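Local structure of peptidase, zinc-dependent (Methanocorpusculum labreanum, 3LMC) at residues L93-D98 / V117-P122. The protein probably acts as a zinc-dependent metallopeptidase of the M54 family, carrying a zinc ion and, at a separate four-cysteine site, an iron ion. Sequence-based numbering, arbitrary orientation.
Sequences LVTPGD and VAIVSP
L93 and V94 pair in parallel with I119 and V120 where strands 90-94 and 117-120 run side by side in the mixed five-stranded sheet. L93 N donates to A118 O (2.9 Å), L93 O accepts from V120 N, and the last hydrogen bond of the ladder comes from T95 N, just past the strand end, to V120 O (3.0 Å, N-H...O angle 166°). On one face L93 CD1 meets I119 CD1 (3.7 Å), the two side chains side by side against V56, L57 and L60 of helix 53-66. T95 CG2, set between its own N and carbonyl carbon because OG1 is anti to N (chi1 175°), adds a third methyl, 3.5 Å from I119 CD1. On the other face V94 CG2 touches V120 CG1, and V94 CG1 reaches P122 CG (3.8 Å); here helix 136-154, which carries zinc ligands H149 and H153, packs over A118 and V120. Beyond the strand, T95 OG1 closes an ST turn by accepting from G97 N (3.2 Å). S121 OG donates to G97 O (2.6 Å) from above the carbonyl plane and is also hydrogen-bonded to H123 N, so two bonds grip the hydroxyl. An alanine in place of T95 would probably leave G97 N without its hydroxyl acceptor and open a gap beside I119 CD1. Backbone bonds and apolar contacts thus join the strands, and S121 OG ties the turn to the strand 117-120 side.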
ATOM      1  N   LEU A  93      -2.048  -3.512   1.419  1.00 17.73           N
ATOM      2  CA  LEU A  93      -1.683  -4.825   0.881  1.00 15.86           C
ATOM      3  C   LEU A  93      -0.460  -4.673  -0.045  1.00 16.69           C
ATOM      4  O   LEU A  93      -0.440  -3.821  -0.938  1.00 19.18           O
ATOM      5  CB  LEU A  93      -2.863  -5.400   0.090  1.00 18.47           C
ATOM      6  CG  LEU A  93      -3.064  -6.901  -0.165  1.00 24.12           C
ATOM      7  CD1 LEU A  93      -3.555  -7.158  -1.591  1.00 23.47           C
ATOM      8  CD2 LEU A  93      -1.847  -7.727   0.153  1.00 10.34           C
ATOM      9  N   VAL A  94       0.561  -5.488   0.185  1.00 11.76           N
ATOM     10  CA  VAL A  94       1.735  -5.533  -0.700  1.00 12.22           C
ATOM     11  C   VAL A  94       1.626  -6.833  -1.471  1.00 14.46           C
ATOM     12  O   VAL A  94       1.733  -7.908  -0.885  1.00 21.53           O
ATOM     13  CB  VAL A  94       3.037  -5.517   0.104  1.00  7.10           C
ATOM     14  CG1 VAL A  94       4.242  -5.718  -0.812  1.00 12.47           C
ATOM     15  CG2 VAL A  94       3.159  -4.209   0.868  1.00 14.27           C
ATOM     16  N   THR A  95       1.382  -6.739  -2.777  1.00 15.72           N
ATOM     17  CA  THR A  95       1.029  -7.906  -3.584  1.00 12.86           C
ATOM     18  C   THR A  95       1.996  -8.101  -4.752  1.00 11.92           C
ATOM     19  O   THR A  95       2.505  -7.128  -5.308  1.00 18.84           O
ATOM     20  CB  THR A  95      -0.389  -7.745  -4.168  1.00 15.02           C
ATOM     21  OG1 THR A  95      -0.680  -8.847  -5.049  1.00 19.96           O
ATOM     22  CG2 THR A  95      -0.474  -6.454  -4.968  1.00 14.25           C
ATOM     23  N   PRO A  96       2.234  -9.355  -5.161  1.00 11.53           N
ATOM     24  CA  PRO A  96       3.147  -9.535  -6.305  1.00 14.88           C
ATOM     25  C   PRO A  96       2.488  -9.280  -7.662  1.00 17.47           C
ATOM     26  O   PRO A  96       3.201  -9.222  -8.673  1.00 19.63           O
ATOM     27  CB  PRO A  96       3.539 -11.013  -6.202  1.00 18.34           C
ATOM     28  CG  PRO A  96       2.297 -11.655  -5.575  1.00 18.00           C
ATOM     29  CD  PRO A  96       1.862 -10.640  -4.536  1.00 11.79           C
ATOM     30  N   GLY A  97       1.161  -9.147  -7.701  1.00 17.36           N
ATOM     31  CA  GLY A  97       0.451  -9.074  -8.973  1.00 16.21           C
ATOM     32  C   GLY A  97       0.644  -7.740  -9.675  1.00 17.46           C
ATOM     33  O   GLY A  97       0.763  -6.717  -9.014  1.00 16.73           O
ATOM     34  N   ASP A  98       0.698  -7.747 -11.006  1.00 14.25           N
ATOM     35  CA  ASP A  98       0.723  -6.497 -11.769  1.00 18.58           C
ATOM     36  C   ASP A  98      -0.686  -5.877 -11.767  1.00 24.32           C
ATOM     37  O   ASP A  98      -1.680  -6.560 -12.045  1.00 20.45           O
ATOM     38  CB  ASP A  98       1.188  -6.730 -13.209  1.00 22.78           C
ATOM     39  CG  ASP A  98       1.456  -5.427 -13.962  1.00 27.11           C
ATOM     40  OD1 ASP A  98       2.005  -4.469 -13.358  1.00 23.81           O
ATOM     41  OD2 ASP A  98       1.122  -5.367 -15.166  1.00 25.70           O
ATOM     42  N   VAL A 117      -8.681   1.043   2.660  1.00 14.23           N
ATOM     43  CA  VAL A 117      -7.803  -0.008   2.126  1.00 15.55           C
ATOM     44  C   VAL A 117      -6.967   0.519   0.974  1.00 16.39           C
ATOM     45  O   VAL A 117      -7.450   1.311   0.164  1.00 17.68           O
ATOM     46  CB  VAL A 117      -8.587  -1.232   1.607  1.00 16.86           C
ATOM     47  CG1 VAL A 117      -9.198  -2.033   2.777  1.00 14.11           C
ATOM     48  CG2 VAL A 117      -9.665  -0.790   0.581  1.00 12.34           C
ATOM     49  N   ALA A 118      -5.719   0.065   0.894  1.00 13.02           N
ATOM     50  CA  ALA A 118      -4.823   0.482  -0.173  1.00 12.29           C
ATOM     51  C   ALA A 118      -3.970  -0.699  -0.612  1.00 16.41           C
ATOM     52  O   ALA A 118      -3.933  -1.740   0.058  1.00 13.52           O
ATOM     53  CB  ALA A 118      -3.940   1.640   0.289  1.00 18.56           C
ATOM     54  N   ILE A 119      -3.284  -0.543  -1.738  1.00 13.56           N
ATOM     55  CA  ILE A 119      -2.491  -1.634  -2.286  1.00 16.62           C
ATOM     56  C   ILE A 119      -1.249  -1.100  -2.985  1.00 15.29           C
ATOM     57  O   ILE A 119      -1.296  -0.033  -3.602  1.00 18.48           O
ATOM     58  CB  ILE A 119      -3.333  -2.490  -3.285  1.00 21.81           C
ATOM     59  CG1 ILE A 119      -2.605  -3.778  -3.675  1.00 15.31           C
ATOM     60  CG2 ILE A 119      -3.673  -1.692  -4.532  1.00 23.84           C
ATOM     61  CD1 ILE A 119      -3.526  -4.804  -4.422  1.00 14.79           C
ATOM     62  N   VAL A 120      -0.136  -1.823  -2.865  1.00 11.99           N
ATOM     63  CA  VAL A 120       1.044  -1.532  -3.675  1.00  9.74           C
ATOM     64  C   VAL A 120       1.576  -2.827  -4.276  1.00 19.09           C
ATOM     65  O   VAL A 120       1.535  -3.886  -3.635  1.00 16.89           O
ATOM     66  CB  VAL A 120       2.156  -0.827  -2.883  1.00 19.72           C
ATOM     67  CG1 VAL A 120       2.425  -1.538  -1.561  1.00 19.08           C
ATOM     68  CG2 VAL A 120       3.440  -0.772  -3.725  1.00 22.27           C
ATOM     69  N   SER A 121       2.051  -2.753  -5.518  1.00 15.67           N
ATOM     70  CA  SER A 121       2.593  -3.930  -6.172  1.00 15.17           C
ATOM     71  C   SER A 121       4.063  -3.718  -6.492  1.00 16.76           C
ATOM     72  O   SER A 121       4.411  -2.790  -7.226  1.00 16.51           O
ATOM     73  CB  SER A 121       1.862  -4.214  -7.472  1.00 13.71           C
ATOM     74  OG  SER A 121       2.660  -5.088  -8.259  1.00 15.13           O
ATOM     75  N   PRO A 122       4.934  -4.563  -5.933  1.00 15.84           N
ATOM     76  CA  PRO A 122       6.352  -4.423  -6.275  1.00 15.57           C
ATOM     77  C   PRO A 122       6.674  -4.949  -7.674  1.00 20.20           C
ATOM     78  O   PRO A 122       7.842  -4.898  -8.066  1.00 20.28           O
ATOM     79  CB  PRO A 122       7.049  -5.278  -5.220  1.00 15.87           C
ATOM     80  CG  PRO A 122       6.078  -5.364  -4.080  1.00 20.51           C
ATOM     81  CD  PRO A 122       4.738  -5.430  -4.761  1.00 17.86           C
TER